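PDB 7LPO: cytoplasmic protein from Cryptococcus neoformans var. grubii serotype A, which probably hydrolyses steryl beta-glucosides, releasing glucose from the sterol, as a sterylglucosidase of glycosyl hydrolase family 5. Local coordinates for residues A[275-283]-A[381-389]; A[305-315]-A[328-339]. One frame throughout, in Å; residues are numbered along the deposited sequence.

In the fold
Both contacts lie on the same side of the protein, far from its middle: the centre of interaction 1 is about 28 Å, and that of interaction 2 about 32 Å, from the centre of the chain. Their own centres are about 20 Å apart and their nearest atoms about 6 Å, so they do not touch. Along the sequence interaction 2 is nested within the loop that interaction 1 closes. Helix 299-306 connects them in space, since Leu276, Leu282 and Leu381 of interaction 1 pack on it while its last residues, Leu305 and Gly306, enter interaction 2. Interaction 1 joins two loops partly through a bridging water; interaction 2 pairs the open-end half of a hairpin and adds the turn beyond it.

Interaction 1. Residues A[275-283]-A[381-389]; sequences GLIGCKDLA and LLRPDYFST
A single water, water 1, joins two loops that have no regular strand pairing: it donates to Cys279 O and to Pro384 O (2.7 Å between its oxygen and Pro384 O) and accepts from Phe387 N, so three backbone groups fix it. Two direct bonds flank this bridge. Gly278 N reaches Phe387 O at 3.0 Å from above the carbonyl plane, 50° out of it, whereas Leu282 N meets Pro384 O at 3.1 Å with a smaller tilt. Pro384 O therefore serves both Leu282 and the water. The arrangement thus joins two beta turns of separate loops, type II at 276-279 and type I at 383-386, through backbone groups and a water.

The Phe387 ring fills the apolar side. Leu276 CB stands over its face in a CH-pi contact, 3.8 Å from the ring centroid and 6° off the normal, while Tyr386 CD2 lies over the opposite face. Leu282 CD1 comes in at the ring edge, 3.8 Å from Phe387 CE2. With CG of Phe387 beside its backbone N (chi1 -62°), the ring lies between Leu276 and Tyr386, with its edge toward Leu282. Farther along, Leu381 CD2 meets Ala283 CB at 3.8 Å. At the other end, Lys280 bends back so that NZ donates to Gly278 O.

Trp368 meets Phe387 edge-to-face. Helix 299-306 receives Leu276, Leu282 and Leu381, while Ile277 packs on helices 206-221 and 400-419, setting the paired loops among three helices.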
loop_
_atom_site.group_PDB
_atom_site.type_symbol
_atom_site.label_atom_id
_atom_site.label_comp_id
_atom_site.label_asym_id
_atom_site.label_seq_id
_atom_site.Cartn_x
_atom_site.Cartn_y
_atom_site.Cartn_z
ATOM N N GLY A 275 14.723 2.661 8.905
ATOM C CA GLY A 275 15.794 3.563 9.286
ATOM C C GLY A 275 17.157 2.931 9.127
ATOM O O GLY A 275 17.458 2.280 8.124
ATOM N N LEU A 276 18.002 3.120 10.130
ATOM C CA LEU A 276 19.330 2.531 10.135
ATOM C C LEU A 276 19.382 1.203 10.873
ATOM O O LEU A 276 20.464 0.621 10.996
ATOM C CB LEU A 276 20.314 3.513 10.757
ATOM C CG LEU A 276 20.565 4.747 9.888
ATOM C CD1 LEU A 276 21.343 5.787 10.654
ATOM C CD2 LEU A 276 21.294 4.346 8.610
ATOM N N ILE A 277 18.241 0.708 11.355
ATOM C CA ILE A 277 18.227 -0.483 12.192
ATOM C C ILE A 277 18.684 -1.683 11.377
ATOM O O ILE A 277 18.137 -1.970 10.304
ATOM C CB ILE A 277 16.825 -0.728 12.760
ATOM C CG1 ILE A 277 16.386 0.406 13.680
ATOM C CG2 ILE A 277 16.796 -2.038 13.504
ATOM C CD1 ILE A 277 14.879 0.453 13.874
ATOM N N GLY A 278 19.669 -2.404 11.895
ATOM C CA GLY A 278 20.226 -3.532 11.190
ATOM C C GLY A 278 21.327 -3.192 10.220
ATOM O O GLY A 278 21.859 -4.101 9.578
ATOM N N CYS A 279 21.689 -1.918 10.084
ATOM C CA CYS A 279 22.790 -1.571 9.199
ATOM C C CYS A 279 24.051 -2.272 9.678
ATOM O O CYS A 279 24.422 -2.166 10.850
ATOM C CB CYS A 279 23.015 -0.061 9.163
ATOM S SG CYS A 279 24.329 0.405 7.987
ATOM N N LYS A 280 24.698 -3.005 8.774
ATOM C CA LYS A 280 25.896 -3.752 9.142
ATOM C C LYS A 280 27.138 -2.872 9.141
ATOM O O LYS A 280 28.065 -3.115 9.917
ATOM C CB LYS A 280 26.092 -4.931 8.183
ATOM C CG LYS A 280 24.917 -5.897 8.140
ATOM C CD LYS A 280 24.776 -6.656 9.449
ATOM C CE LYS A 280 23.516 -7.524 9.465
ATOM N NZ LYS A 280 22.409 -6.903 10.266
ATOM N N ASP A 281 27.167 -1.846 8.296
ATOM C CA ASP A 281 28.371 -1.047 8.100
ATOM C C ASP A 281 27.933 0.315 7.575
ATOM O O ASP A 281 27.501 0.432 6.424
ATOM C CB ASP A 281 29.318 -1.749 7.133
ATOM C CG ASP A 281 30.674 -1.082 7.047
ATOM O OD1 ASP A 281 30.840 0.019 7.607
ATOM O OD2 ASP A 281 31.579 -1.669 6.409
ATOM N N LEU A 282 28.043 1.335 8.417
ATOM C CA LEU A 282 27.582 2.663 8.047
ATOM C C LEU A 282 28.437 3.315 6.968
ATOM O O LEU A 282 28.085 4.402 6.493
ATOM C CB LEU A 282 27.554 3.545 9.292
ATOM C CG LEU A 282 26.472 3.169 10.310
ATOM C CD1 LEU A 282 26.785 3.764 11.663
ATOM C CD2 LEU A 282 25.112 3.624 9.823
ATOM N N ALA A 283 29.538 2.691 6.567
ATOM C CA ALA A 283 30.411 3.279 5.561
ATOM C C ALA A 283 30.035 2.875 4.142
ATOM O O ALA A 283 30.650 3.361 3.190
ATOM C CB ALA A 283 31.864 2.887 5.836
ATOM N N LEU A 381 34.335 7.443 11.362
ATOM C CA LEU A 381 33.300 6.509 11.784
ATOM C C LEU A 381 33.831 5.715 12.964
ATOM O O LEU A 381 34.795 4.956 12.823
ATOM C CB LEU A 381 32.928 5.586 10.630
ATOM C CG LEU A 381 31.723 4.671 10.797
ATOM C CD1 LEU A 381 30.479 5.449 11.151
ATOM C CD2 LEU A 381 31.539 3.867 9.494
ATOM N N LEU A 382 33.229 5.904 14.134
ATOM C CA LEU A 382 33.726 5.268 15.347
ATOM C C LEU A 382 33.065 3.926 15.631
ATOM O O LEU A 382 33.705 3.041 16.215
ATOM C CB LEU A 382 33.509 6.187 16.549
ATOM C CG LEU A 382 34.277 7.504 16.581
ATOM C CD1 LEU A 382 33.883 8.278 17.830
ATOM C CD2 LEU A 382 35.779 7.288 16.552
ATOM N N ARG A 383 31.804 3.748 15.234
ATOM C CA ARG A 383 31.055 2.518 15.504
ATOM C C ARG A 383 30.300 2.129 14.242
ATOM O O ARG A 383 29.073 2.250 14.159
ATOM C CB ARG A 383 30.114 2.705 16.696
ATOM C CG ARG A 383 30.835 3.085 18.004
ATOM C CD ARG A 383 29.865 3.183 19.205
ATOM N NE ARG A 383 29.339 1.872 19.587
ATOM C CZ ARG A 383 28.592 1.636 20.667
ATOM N NH1 ARG A 383 28.278 2.621 21.498
ATOM N NH2 ARG A 383 28.157 0.408 20.919
ATOM N N PRO A 384 31.013 1.632 13.236
ATOM C CA PRO A 384 30.341 1.303 11.964
ATOM C C PRO A 384 29.183 0.319 12.110
ATOM O O PRO A 384 28.238 0.366 11.310
ATOM C CB PRO A 384 31.466 0.710 11.097
ATOM C CG PRO A 384 32.763 1.042 11.811
ATOM C CD PRO A 384 32.440 1.258 13.263
ATOM N N ASP A 385 29.227 -0.572 13.096
ATOM C CA ASP A 385 28.188 -1.577 13.297
ATOM C C ASP A 385 27.200 -1.196 14.398
ATOM O O ASP A 385 26.412 -2.043 14.833
ATOM C CB ASP A 385 28.831 -2.923 13.626
ATOM C CG ASP A 385 29.595 -2.892 14.938
ATOM O OD1 ASP A 385 30.047 -1.795 15.349
ATOM O OD2 ASP A 385 29.744 -3.961 15.564
ATOM N N TYR A 386 27.212 0.057 14.838
ATOM C CA TYR A 386 26.382 0.539 15.937
ATOM C C TYR A 386 24.951 0.023 15.897
ATOM O O TYR A 386 24.407 -0.376 16.934
ATOM C CB TYR A 386 26.376 2.068 15.913
ATOM C CG TYR A 386 25.601 2.744 17.013
ATOM C CD1 TYR A 386 26.072 2.737 18.324
ATOM C CD2 TYR A 386 24.419 3.423 16.745
ATOM C CE1 TYR A 386 25.373 3.370 19.343
ATOM C CE2 TYR A 386 23.718 4.067 17.765
ATOM C CZ TYR A 386 24.202 4.028 19.053
ATOM O OH TYR A 386 23.514 4.648 20.055
ATOM N N PHE A 387 24.337 0.037 14.714
ATOM C CA PHE A 387 22.922 -0.283 14.582
ATOM C C PHE A 387 22.649 -1.761 14.310
ATOM O O PHE A 387 21.481 -2.158 14.245
ATOM C CB PHE A 387 22.304 0.554 13.463
ATOM C CG PHE A 387 22.345 2.040 13.707
ATOM C CD1 PHE A 387 21.382 2.661 14.487
ATOM C CD2 PHE A 387 23.335 2.823 13.133
ATOM C CE1 PHE A 387 21.408 4.051 14.693
ATOM C CE2 PHE A 387 23.366 4.202 13.333
ATOM C CZ PHE A 387 22.392 4.815 14.110
ATOM N N SER A 388 23.677 -2.589 14.157
ATOM C CA SER A 388 23.470 -4.005 13.869
ATOM C C SER A 388 23.287 -4.857 15.119
ATOM O O SER A 388 22.877 -6.020 15.006
ATOM C CB SER A 388 24.650 -4.557 13.065
ATOM O OG SER A 388 25.833 -4.547 13.846
ATOM N N THR A 389 23.585 -4.314 16.293
ATOM C CA THR A 389 23.509 -5.039 17.551
ATOM C C THR A 389 22.895 -4.102 18.588
ATOM O O THR A 389 22.466 -2.993 18.267
ATOM C CB THR A 389 24.903 -5.525 17.987
ATOM O OG1 THR A 389 25.798 -4.405 18.090
ATOM C CG2 THR A 389 25.481 -6.530 16.980
HETATM O O HOH W 1 25.564 0.236 11.913
HETATM O O HOH W 2 21.485 -7.067 12.636
#

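Interaction 2. Residues A[305-315]-A[328-339]; sequences LGMGEAQDVQA and RQTIDPKGVKLW
Asp312 O is gripped by two nitrogens of one guanidinium group, Arg328 NE at 3.3 Å and Arg328 NH2 at 3.2 Å. Both reach it from the same face of the carbonyl plane, and the bonds are bent, with N-H...O angles near 140°. The chain of Arg328 turns at chi3 (99°) so that NE and NH2 face Asp312 O, and Gln314 CG lies against one guanidinium face. Asp312 OD2 contributes charge only, well out of the guanidinium plane in a long salt bridge. Water 3 ties Arg328 NH2 to Gln314 OE1.

Beneath these side chains the strands pair antiparallel: Gln311 with Ile331 and Val313 with Gln329 are hydrogen-bonded pairs, and Val313 N to Gln329 O measures 2.8 Å. On the face of Val313 and Ile331, Val313 CG2 meets Ile331 CD1 at 3.8 Å, and Leu305 CD2 packs on Ile331 CG2.

Past the strands, Gly308 is the C-prime residue of the Schellman motif ending the helix, and its O accepts from Gly335 N at 3.1 Å, within the type I' turn 333-336. Gly306 O takes Leu338 N at 2.9 Å, and Met307 SD makes an oblique Met-aromatic contact with Trp339, 3.9 Å from CD1.

Strand 311-319 is central in a three-stranded antiparallel sheet between 294-295 and 322-331; Pro295 meets Val313 and Ile331, and Trp339 packs against Thr210 of helix 206-221.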
loop_
_atom_site.group_PDB
_atom_site.type_symbol
_atom_site.label_atom_id
_atom_site.label_comp_id
_atom_site.label_asym_id
_atom_site.label_seq_id
_atom_site.Cartn_x
_atom_site.Cartn_y
_atom_site.Cartn_z
ATOM N N LEU A 305 26.966 15.196 5.350
ATOM C CA LEU A 305 26.158 16.178 4.639
ATOM C C LEU A 305 25.214 16.899 5.593
ATOM O O LEU A 305 25.001 18.109 5.478
ATOM C CB LEU A 305 25.368 15.484 3.523
ATOM C CG LEU A 305 26.164 15.032 2.295
ATOM C CD1 LEU A 305 25.290 14.153 1.381
ATOM C CD2 LEU A 305 26.686 16.214 1.522
ATOM N N GLY A 306 24.610 16.162 6.523
ATOM C CA GLY A 306 23.710 16.772 7.482
ATOM C C GLY A 306 24.392 17.731 8.436
ATOM O O GLY A 306 23.704 18.497 9.119
ATOM N N MET A 307 25.721 17.679 8.525
ATOM C CA MET A 307 26.510 18.669 9.241
ATOM C C MET A 307 27.071 19.734 8.300
ATOM O O MET A 307 27.954 20.500 8.695
ATOM C CB MET A 307 27.643 17.986 10.010
ATOM C CG MET A 307 27.202 17.297 11.296
ATOM S SD MET A 307 26.378 18.406 12.485
ATOM C CE MET A 307 27.680 19.597 12.787
ATOM N N GLY A 308 26.570 19.802 7.071
ATOM C CA GLY A 308 26.917 20.869 6.167
ATOM C C GLY A 308 28.173 20.656 5.356
ATOM O O GLY A 308 28.617 21.597 4.684
ATOM N N GLU A 309 28.765 19.463 5.397
ATOM C CA GLU A 309 30.021 19.198 4.710
ATOM C C GLU A 309 29.758 18.612 3.328
ATOM O O GLU A 309 29.011 17.644 3.190
ATOM C CB GLU A 309 30.884 18.233 5.518
ATOM C CG GLU A 309 31.245 18.722 6.897
ATOM C CD GLU A 309 32.038 17.687 7.671
ATOM O OE1 GLU A 309 32.539 16.724 7.038
ATOM O OE2 GLU A 309 32.150 17.832 8.908
ATOM N N ALA A 310 30.385 19.198 2.313
ATOM C CA ALA A 310 30.230 18.720 0.950
ATOM C C ALA A 310 30.752 17.296 0.814
ATOM O O ALA A 310 31.740 16.909 1.450
ATOM C CB ALA A 310 30.970 19.645 -0.018
ATOM N N GLN A 311 30.063 16.505 -0.006
ATOM C CA GLN A 311 30.453 15.125 -0.258
ATOM C C GLN A 311 30.269 14.806 -1.734
ATOM O O GLN A 311 29.401 15.366 -2.407
ATOM C CB GLN A 311 29.643 14.125 0.588
ATOM C CG GLN A 311 29.819 14.279 2.087
ATOM C CD GLN A 311 31.181 13.830 2.566
ATOM O OE1 GLN A 311 31.443 12.638 2.691
ATOM N NE2 GLN A 311 32.046 14.785 2.862
ATOM N N ASP A 312 31.100 13.901 -2.228
ATOM C CA ASP A 312 31.028 13.390 -3.591
ATOM C C ASP A 312 30.424 11.992 -3.522
ATOM O O ASP A 312 31.096 11.045 -3.106
ATOM C CB ASP A 312 32.418 13.366 -4.220
ATOM C CG ASP A 312 32.378 13.135 -5.715
ATOM O OD1 ASP A 312 31.375 13.532 -6.353
ATOM O OD2 ASP A 312 33.355 12.562 -6.254
ATOM N N VAL A 313 29.166 11.860 -3.924
ATOM C CA VAL A 313 28.405 10.639 -3.680
ATOM C C VAL A 313 28.193 9.877 -4.977
ATOM O O VAL A 313 28.099 10.460 -6.061
ATOM C CB VAL A 313 27.048 10.945 -3.010
ATOM C CG1 VAL A 313 27.248 11.858 -1.811
ATOM C CG2 VAL A 313 26.082 11.572 -3.997
ATOM N N GLN A 314 28.116 8.556 -4.849
ATOM C CA GLN A 314 27.786 7.693 -5.975
ATOM C C GLN A 314 26.356 7.959 -6.423
ATOM O O GLN A 314 25.456 8.145 -5.602
ATOM C CB GLN A 314 27.943 6.218 -5.586
ATOM C CG GLN A 314 29.233 5.888 -4.827
ATOM C CD GLN A 314 29.180 4.548 -4.071
ATOM O OE1 GLN A 314 28.912 4.511 -2.856
ATOM N NE2 GLN A 314 29.444 3.448 -4.784
ATOM N N ALA A 315 26.149 8.003 -7.732
ATOM C CA ALA A 315 24.811 8.079 -8.296
ATOM C C ALA A 315 24.519 6.781 -9.033
ATOM O O ALA A 315 25.421 6.153 -9.595
ATOM C CB ALA A 315 24.653 9.265 -9.244
ATOM N N ARG A 328 29.690 9.977 -10.272
ATOM C CA ARG A 328 29.607 10.553 -8.942
ATOM C C ARG A 328 29.173 12.007 -9.052
ATOM O O ARG A 328 29.466 12.689 -10.036
ATOM C CB ARG A 328 30.947 10.446 -8.221
ATOM C CG ARG A 328 31.289 9.035 -7.779
ATOM C CD ARG A 328 32.475 9.015 -6.814
ATOM N NE ARG A 328 32.072 8.926 -5.412
ATOM C CZ ARG A 328 32.505 8.001 -4.561
ATOM N NH1 ARG A 328 33.361 7.072 -4.961
ATOM N NH2 ARG A 328 32.079 8.002 -3.302
ATOM N N GLN A 329 28.450 12.473 -8.039
ATOM C CA GLN A 329 27.913 13.827 -8.007
ATOM C C GLN A 329 28.265 14.482 -6.681
ATOM O O GLN A 329 28.159 13.858 -5.622
ATOM C CB GLN A 329 26.393 13.823 -8.203
ATOM C CG GLN A 329 25.969 13.543 -9.632
ATOM C CD GLN A 329 24.467 13.511 -9.804
ATOM O OE1 GLN A 329 23.749 14.389 -9.311
ATOM N NE2 GLN A 329 23.979 12.502 -10.511
ATOM N N THR A 330 28.694 15.734 -6.740
ATOM C CA THR A 330 29.004 16.491 -5.538
ATOM C C THR A 330 27.732 17.128 -4.993
ATOM O O THR A 330 26.992 17.789 -5.731
ATOM C CB THR A 330 30.052 17.565 -5.827
ATOM O OG1 THR A 330 31.273 16.939 -6.237
ATOM C CG2 THR A 330 30.307 18.413 -4.589
ATOM N N ILE A 331 27.472 16.902 -3.707
ATOM C CA ILE A 331 26.429 17.602 -2.961
ATOM C C ILE A 331 27.140 18.524 -1.982
ATOM O O ILE A 331 27.969 18.071 -1.179
ATOM C CB ILE A 331 25.489 16.627 -2.233
ATOM C CG1 ILE A 331 24.800 15.701 -3.247
ATOM C CG2 ILE A 331 24.466 17.390 -1.407
ATOM C CD1 ILE A 331 24.160 14.479 -2.609
ATOM N N ASP A 332 26.842 19.816 -2.062
ATOM C CA ASP A 332 27.491 20.812 -1.211
ATOM C C ASP A 332 26.443 21.611 -0.452
ATOM O O ASP A 332 25.870 22.568 -1.003
ATOM C CB ASP A 332 28.370 21.742 -2.045
ATOM C CG ASP A 332 29.244 22.643 -1.188
ATOM O OD1 ASP A 332 29.058 22.660 0.055
ATOM O OD2 ASP A 332 30.122 23.330 -1.760
ATOM N N PRO A 333 26.149 21.258 0.805
ATOM C CA PRO A 333 25.200 22.059 1.592
ATOM C C PRO A 333 25.718 23.437 1.942
ATOM O O PRO A 333 24.926 24.271 2.400
ATOM C CB PRO A 333 24.984 21.216 2.863
ATOM C CG PRO A 333 25.533 19.858 2.550
ATOM C CD PRO A 333 26.621 20.075 1.546
ATOM N N LYS A 334 27.019 23.684 1.770
ATOM C CA LYS A 334 27.635 24.978 2.062
ATOM C C LYS A 334 27.383 25.399 3.505
ATOM O O LYS A 334 26.973 26.529 3.787
ATOM C CB LYS A 334 27.149 26.045 1.084
ATOM C CG LYS A 334 27.596 25.796 -0.346
ATOM C CD LYS A 334 26.512 26.175 -1.340
ATOM C CE LYS A 334 27.087 27.034 -2.463
ATOM N NZ LYS A 334 27.741 26.204 -3.535
ATOM N N GLY A 335 27.659 24.484 4.430
ATOM C CA GLY A 335 27.551 24.764 5.840
ATOM C C GLY A 335 26.162 24.652 6.415
ATOM O O GLY A 335 26.027 24.659 7.642
ATOM N N VAL A 336 25.126 24.552 5.581
ATOM C CA VAL A 336 23.773 24.386 6.091
ATOM C C VAL A 336 23.655 23.017 6.742
ATOM O O VAL A 336 24.132 22.009 6.206
ATOM C CB VAL A 336 22.743 24.568 4.965
ATOM C CG1 VAL A 336 21.377 24.130 5.424
ATOM C CG2 VAL A 336 22.721 26.029 4.498
ATOM N N LYS A 337 23.030 22.976 7.913
ATOM C CA LYS A 337 22.907 21.759 8.700
ATOM C C LYS A 337 21.455 21.320 8.773
ATOM O O LYS A 337 20.539 22.146 8.802
ATOM C CB LYS A 337 23.451 21.969 10.115
ATOM C CG LYS A 337 24.939 22.260 10.142
ATOM C CD LYS A 337 25.436 22.557 11.539
ATOM C CE LYS A 337 26.914 22.933 11.504
ATOM N NZ LYS A 337 27.397 23.489 12.804
ATOM N N LEU A 338 21.257 20.000 8.797
ATOM C CA LEU A 338 19.905 19.458 8.882
ATOM C C LEU A 338 19.262 19.761 10.228
ATOM O O LEU A 338 18.034 19.843 10.332
ATOM C CB LEU A 338 19.935 17.946 8.655
ATOM C CG LEU A 338 18.617 17.211 8.888
ATOM C CD1 LEU A 338 17.605 17.632 7.824
ATOM C CD2 LEU A 338 18.794 15.697 8.884
ATOM N N TRP A 339 20.067 19.938 11.259
ATOM C CA TRP A 339 19.587 19.904 12.629
ATOM C C TRP A 339 19.129 21.276 13.093
ATOM O O TRP A 339 19.834 22.271 12.910
ATOM C CB TRP A 339 20.693 19.366 13.534
ATOM C CG TRP A 339 21.273 18.123 12.964
ATOM C CD1 TRP A 339 22.459 17.994 12.322
ATOM C CD2 TRP A 339 20.664 16.825 12.961
ATOM N NE1 TRP A 339 22.646 16.688 11.932
ATOM C CE2 TRP A 339 21.549 15.954 12.303
ATOM C CE3 TRP A 339 19.455 16.322 13.447
ATOM C CZ2 TRP A 339 21.267 14.603 12.120
ATOM C CZ3 TRP A 339 19.171 14.974 13.264
ATOM C CH2 TRP A 339 20.072 14.133 12.602
HETATM O O HOH W 3 31.419 5.744 -1.191
#